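Local coordinates for putative lipoprotein (Clostridium difficile, PDB 4EXR) that is of unknown function but carries two PepSY-type domains and is probably a lipoprotein of the cell envelope, at residues K105-P116 against W134-Y145. Sequence-based numbering, arbitrary orientation.
Sequences KEKLDLNDIMTP and WSLDKDLDVTFY. With NA (sodium ion), chain B.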
loop_
_atom_site.group_PDB
_atom_site.type_symbol
_atom_site.label_atom_id
_atom_site.label_comp_id
_atom_site.label_asym_id
_atom_site.label_seq_id
_atom_site.Cartn_x
_atom_site.Cartn_y
_atom_site.Cartn_z
ATOM N N LYS A 105 -19.271 2.615 -9.139
ATOM C CA LYS A 105 -20.127 3.761 -9.445
ATOM C C LYS A 105 -19.374 5.096 -9.451
ATOM O O LYS A 105 -19.854 6.088 -10.003
ATOM C CB LYS A 105 -21.338 3.811 -8.507
ATOM C CG LYS A 105 -22.249 2.575 -8.659
ATOM C CD LYS A 105 -23.408 2.595 -7.670
ATOM C CE LYS A 105 -24.554 3.479 -8.157
ATOM N NZ LYS A 105 -25.301 2.875 -9.301
ATOM N N GLU A 106 -18.184 5.104 -8.859
ATOM C CA GLU A 106 -17.357 6.304 -8.802
ATOM C C GLU A 106 -16.492 6.484 -10.050
ATOM O O GLU A 106 -15.673 7.407 -10.124
ATOM C CB GLU A 106 -16.463 6.241 -7.565
ATOM C CG GLU A 106 -17.235 6.158 -6.264
ATOM C CD GLU A 106 -17.163 7.448 -5.469
ATOM O OE1 GLU A 106 -17.293 8.540 -6.073
ATOM O OE2 GLU A 106 -16.960 7.371 -4.238
ATOM N N LYS A 107 -16.663 5.611 -11.032
ATOM C CA LYS A 107 -15.750 5.626 -12.169
ATOM C C LYS A 107 -15.823 6.926 -12.954
ATOM O O LYS A 107 -16.899 7.493 -13.165
ATOM C CB LYS A 107 -15.958 4.425 -13.091
ATOM C CG LYS A 107 -17.313 4.354 -13.758
ATOM C CD LYS A 107 -17.302 3.221 -14.770
ATOM C CE LYS A 107 -18.687 2.871 -15.242
ATOM N NZ LYS A 107 -19.557 2.471 -14.098
ATOM N N LEU A 108 -14.648 7.396 -13.364
ATOM C CA LEU A 108 -14.515 8.623 -14.124
ATOM C C LEU A 108 -14.972 8.437 -15.561
ATOM O O LEU A 108 -14.806 7.366 -16.140
ATOM C CB LEU A 108 -13.039 9.059 -14.119
ATOM C CG LEU A 108 -12.403 9.253 -12.747
ATOM C CD1 LEU A 108 -10.940 9.803 -12.881
ATOM C CD2 LEU A 108 -13.277 10.174 -11.906
ATOM N N ASP A 109 -15.543 9.482 -16.145
ATOM C CA ASP A 109 -15.800 9.474 -17.580
ATOM C C ASP A 109 -14.600 10.135 -18.274
ATOM O O ASP A 109 -14.454 11.360 -18.257
ATOM C CB ASP A 109 -17.099 10.208 -17.903
ATOM C CG ASP A 109 -17.388 10.257 -19.389
ATOM O OD1 ASP A 109 -16.628 9.646 -20.184
ATOM O OD2 ASP A 109 -18.401 10.897 -19.760
ATOM N N LEU A 110 -13.740 9.314 -18.871
ATOM C CA LEU A 110 -12.458 9.813 -19.400
ATOM C C LEU A 110 -12.441 9.920 -20.913
ATOM O O LEU A 110 -11.407 10.211 -21.504
ATOM C CB LEU A 110 -11.304 8.917 -18.944
ATOM C CG LEU A 110 -11.079 8.871 -17.436
ATOM C CD1 LEU A 110 -10.016 7.846 -17.079
ATOM C CD2 LEU A 110 -10.714 10.249 -16.898
ATOM N N ASN A 111 -13.588 9.682 -21.537
ATOM C CA ASN A 111 -13.695 9.742 -22.989
ATOM C C ASN A 111 -13.937 11.153 -23.484
ATOM O O ASN A 111 -14.787 11.866 -22.953
ATOM C CB ASN A 111 -14.818 8.821 -23.489
ATOM C CG ASN A 111 -14.556 7.362 -23.172
ATOM O OD1 ASN A 111 -15.348 6.710 -22.488
ATOM N ND2 ASN A 111 -13.429 6.844 -23.657
ATOM N N ASP A 112 -13.175 11.549 -24.501
ATOM C CA ASP A 112 -13.313 12.862 -25.139
ATOM C C ASP A 112 -13.153 14.044 -24.186
ATOM O O ASP A 112 -13.874 15.033 -24.285
ATOM C CB ASP A 112 -14.642 12.963 -25.892
ATOM C CG ASP A 112 -14.738 11.965 -27.029
ATOM O OD1 ASP A 112 -13.693 11.673 -27.652
ATOM O OD2 ASP A 112 -15.854 11.468 -27.297
ATOM N N ILE A 113 -12.207 13.956 -23.260
ATOM C CA ILE A 113 -12.026 15.065 -22.342
ATOM C C ILE A 113 -10.885 15.948 -22.831
ATOM O O ILE A 113 -10.065 15.535 -23.655
ATOM C CB ILE A 113 -11.742 14.601 -20.909
ATOM C CG1 ILE A 113 -10.449 13.786 -20.844
ATOM C CG2 ILE A 113 -12.941 13.805 -20.342
ATOM C CD1 ILE A 113 -10.050 13.435 -19.419
HETATM N N MSE A 114 -10.842 17.169 -22.330
HETATM C CA MSE A 114 -9.747 18.063 -22.666
HETATM C C MSE A 114 -8.483 17.624 -21.927
HETATM O O MSE A 114 -8.539 16.774 -21.039
HETATM C CB MSE A 114 -10.109 19.492 -22.289
HETATM C CG MSE A 114 -10.135 19.742 -20.795
HETATM SE SE MSE A 114 -10.582 21.614 -20.450
HETATM C CE MSE A 114 -12.186 21.683 -21.557
ATOM N N THR A 115 -7.342 18.202 -22.297
ATOM C CA THR A 115 -6.067 17.845 -21.684
ATOM C C THR A 115 -5.909 18.562 -20.354
ATOM O O THR A 115 -6.581 19.554 -20.099
ATOM C CB THR A 115 -4.881 18.239 -22.588
ATOM O OG1 THR A 115 -4.864 19.660 -22.726
ATOM C CG2 THR A 115 -5.015 17.594 -23.961
ATOM N N PRO A 116 -5.022 18.050 -19.489
ATOM C CA PRO A 116 -4.755 18.739 -18.227
ATOM C C PRO A 116 -4.243 20.168 -18.461
ATOM O O PRO A 116 -4.581 21.078 -17.702
ATOM C CB PRO A 116 -3.656 17.879 -17.595
ATOM C CG PRO A 116 -3.884 16.510 -18.146
ATOM C CD PRO A 116 -4.422 16.703 -19.533
ATOM N N TRP A 134 -3.039 18.656 -10.024
ATOM C CA TRP A 134 -4.335 18.514 -10.665
ATOM C C TRP A 134 -4.827 17.096 -10.443
ATOM O O TRP A 134 -4.037 16.174 -10.239
ATOM C CB TRP A 134 -4.341 18.908 -12.150
ATOM C CG TRP A 134 -3.529 18.060 -13.093
ATOM C CD1 TRP A 134 -2.322 18.395 -13.669
ATOM C CD2 TRP A 134 -3.871 16.763 -13.608
ATOM N NE1 TRP A 134 -1.905 17.382 -14.496
ATOM C CE2 TRP A 134 -2.829 16.373 -14.476
ATOM C CE3 TRP A 134 -4.957 15.894 -13.417
ATOM C CZ2 TRP A 134 -2.837 15.154 -15.139
ATOM C CZ3 TRP A 134 -4.961 14.688 -14.088
ATOM C CH2 TRP A 134 -3.907 14.326 -14.933
ATOM N N SER A 135 -6.142 16.945 -10.436
ATOM C CA SER A 135 -6.743 15.629 -10.370
ATOM C C SER A 135 -8.003 15.593 -11.225
ATOM O O SER A 135 -8.514 16.629 -11.658
ATOM C CB SER A 135 -7.024 15.217 -8.923
ATOM O OG SER A 135 -7.787 16.186 -8.234
ATOM N N LEU A 136 -8.464 14.385 -11.499
ATOM C CA LEU A 136 -9.729 14.174 -12.161
ATOM C C LEU A 136 -10.576 13.428 -11.151
ATOM O O LEU A 136 -10.107 12.478 -10.528
ATOM C CB LEU A 136 -9.533 13.338 -13.419
ATOM C CG LEU A 136 -9.069 14.155 -14.621
ATOM C CD1 LEU A 136 -8.360 13.261 -15.626
ATOM C CD2 LEU A 136 -10.274 14.859 -15.253
ATOM N N ASP A 137 -11.817 13.873 -10.987
ATOM C CA ASP A 137 -12.726 13.304 -10.003
ATOM C C ASP A 137 -14.140 13.404 -10.567
ATOM O O ASP A 137 -14.367 14.089 -11.569
ATOM C CB ASP A 137 -12.613 14.076 -8.687
ATOM C CG ASP A 137 -13.173 13.299 -7.483
ATOM O OD1 ASP A 137 -13.528 12.102 -7.619
ATOM O OD2 ASP A 137 -13.244 13.891 -6.386
ATOM N N LYS A 138 -15.085 12.712 -9.941
ATOM C CA LYS A 138 -16.465 12.779 -10.387
ATOM C C LYS A 138 -17.399 12.943 -9.201
ATOM O O LYS A 138 -17.266 12.251 -8.193
ATOM C CB LYS A 138 -16.852 11.520 -11.168
ATOM C CG LYS A 138 -18.332 11.509 -11.606
ATOM C CD LYS A 138 -18.741 10.197 -12.265
ATOM C CE LYS A 138 -19.011 9.120 -11.222
ATOM N NZ LYS A 138 -19.357 7.812 -11.861
ATOM N N ASP A 139 -18.330 13.877 -9.325
ATOM C CA ASP A 139 -19.443 13.977 -8.384
ATOM C C ASP A 139 -20.673 14.406 -9.171
ATOM O O ASP A 139 -20.544 15.140 -10.158
ATOM C CB ASP A 139 -19.120 14.981 -7.275
ATOM C CG ASP A 139 -20.142 14.951 -6.141
ATOM O OD1 ASP A 139 -20.861 13.936 -6.009
ATOM O OD2 ASP A 139 -20.224 15.943 -5.381
ATOM N N LEU A 140 -21.852 13.931 -8.760
ATOM C CA LEU A 140 -23.109 14.291 -9.416
ATOM C C LEU A 140 -23.053 13.994 -10.911
ATOM O O LEU A 140 -23.607 14.744 -11.723
ATOM C CB LEU A 140 -23.434 15.776 -9.193
ATOM C CG LEU A 140 -23.477 16.246 -7.736
ATOM C CD1 LEU A 140 -23.754 17.750 -7.651
ATOM C CD2 LEU A 140 -24.517 15.448 -6.943
ATOM N N ASP A 141 -22.345 12.919 -11.258
ATOM C CA ASP A 141 -22.229 12.444 -12.639
ATOM C C ASP A 141 -21.395 13.356 -13.545
ATOM O O ASP A 141 -21.355 13.170 -14.764
ATOM C CB ASP A 141 -23.619 12.201 -13.247
ATOM C CG ASP A 141 -23.685 10.916 -14.040
ATOM O OD1 ASP A 141 -22.921 9.979 -13.705
ATOM O OD2 ASP A 141 -24.498 10.847 -14.991
ATOM N N VAL A 142 -20.735 14.338 -12.948
ATOM C CA VAL A 142 -19.898 15.262 -13.691
ATOM C C VAL A 142 -18.447 14.907 -13.398
ATOM O O VAL A 142 -18.040 14.918 -12.249
ATOM C CB VAL A 142 -20.129 16.729 -13.251
ATOM C CG1 VAL A 142 -19.213 17.671 -14.038
ATOM C CG2 VAL A 142 -21.580 17.125 -13.427
ATOM N N THR A 143 -17.680 14.571 -14.433
ATOM C CA THR A 143 -16.241 14.363 -14.267
ATOM C C THR A 143 -15.550 15.695 -14.506
ATOM O O THR A 143 -15.718 16.326 -15.553
ATOM C CB THR A 143 -15.703 13.277 -15.224
ATOM O OG1 THR A 143 -16.340 12.033 -14.916
ATOM C CG2 THR A 143 -14.173 13.117 -15.091
ATOM N N PHE A 144 -14.785 16.137 -13.517
ATOM C CA PHE A 144 -14.148 17.433 -13.605
ATOM C C PHE A 144 -12.658 17.338 -13.293
ATOM O O PHE A 144 -12.212 16.433 -12.581
ATOM C CB PHE A 144 -14.831 18.423 -12.649
ATOM C CG PHE A 144 -14.923 17.926 -11.231
ATOM C CD1 PHE A 144 -13.871 18.110 -10.347
ATOM C CD2 PHE A 144 -16.058 17.264 -10.784
ATOM C CE1 PHE A 144 -13.946 17.633 -9.049
ATOM C CE2 PHE A 144 -16.140 16.793 -9.489
ATOM C CZ PHE A 144 -15.085 16.983 -8.616
ATOM N N TYR A 145 -11.891 18.275 -13.845
ATOM C CA TYR A 145 -10.538 18.495 -13.368
ATOM C C TYR A 145 -10.643 19.351 -12.116
ATOM O O TYR A 145 -11.442 20.283 -12.057
ATOM C CB TYR A 145 -9.703 19.246 -14.406
ATOM C CG TYR A 145 -9.140 18.391 -15.526
ATOM C CD1 TYR A 145 -7.962 17.671 -15.351
ATOM C CD2 TYR A 145 -9.767 18.341 -16.767
ATOM C CE1 TYR A 145 -7.437 16.901 -16.376
ATOM C CE2 TYR A 145 -9.238 17.582 -17.808
ATOM C CZ TYR A 145 -8.077 16.870 -17.601
ATOM O OH TYR A 145 -7.564 16.106 -18.623
HETATM NA NA NA B . -13.042 9.820 -7.556
HETATM O O HOH W 1 -15.100 9.444 -8.618
HETATM O O HOH W 2 -13.075 8.163 -5.867
#
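Lys138 NZ is gripped by two backbone carbonyls at the start of segment 105-116, one from a short 3-10 turn and one from the loop after it. It donates to Lys105 O at 2.6 Å and to Lys107 O at 2.8 Å. The lysine chain runs out extended from strand 130-139 and bends once, at chi3 (79°), which turns the ammonium group in between the two oxygens. Next to it, Leu108 lays CD2 against the backbone of Asp137 and Lys138, while CD1 reaches Leu136 CB at 3.8 Å. Asp109 N then donates an almost straight bond (167°) to Thr143 OG1 at 2.9 Å; the Asp109 carboxylate forms a salt bridge with Lys163. The loop runs alongside the hairpin of strands 130-139 and 142-151, which closes in a type I' turn and belongs to the second PepSY-type domain. Leu110 CD2 and Ile113 CD1 both close on Leu136 CD1, the isoleucine tip to tip. Farther along, Tyr145 OH donates to Met114 O at 2.7 Å, with the hydroxyl tilted 22° from the carbonyl plane. Pro116, the first residue of helix 116-126, sets CD near the same hydroxyl and CB over one face of the Trp134 indole, a CH-pi contact at 3.8 Å from the five-membered ring centroid. Asp137 OD1 binds the sodium ion at 2.3 Å, together with Asp52, Val51 O and two waters. One water donates to Glu106 O, linking ion and 3-10 turn.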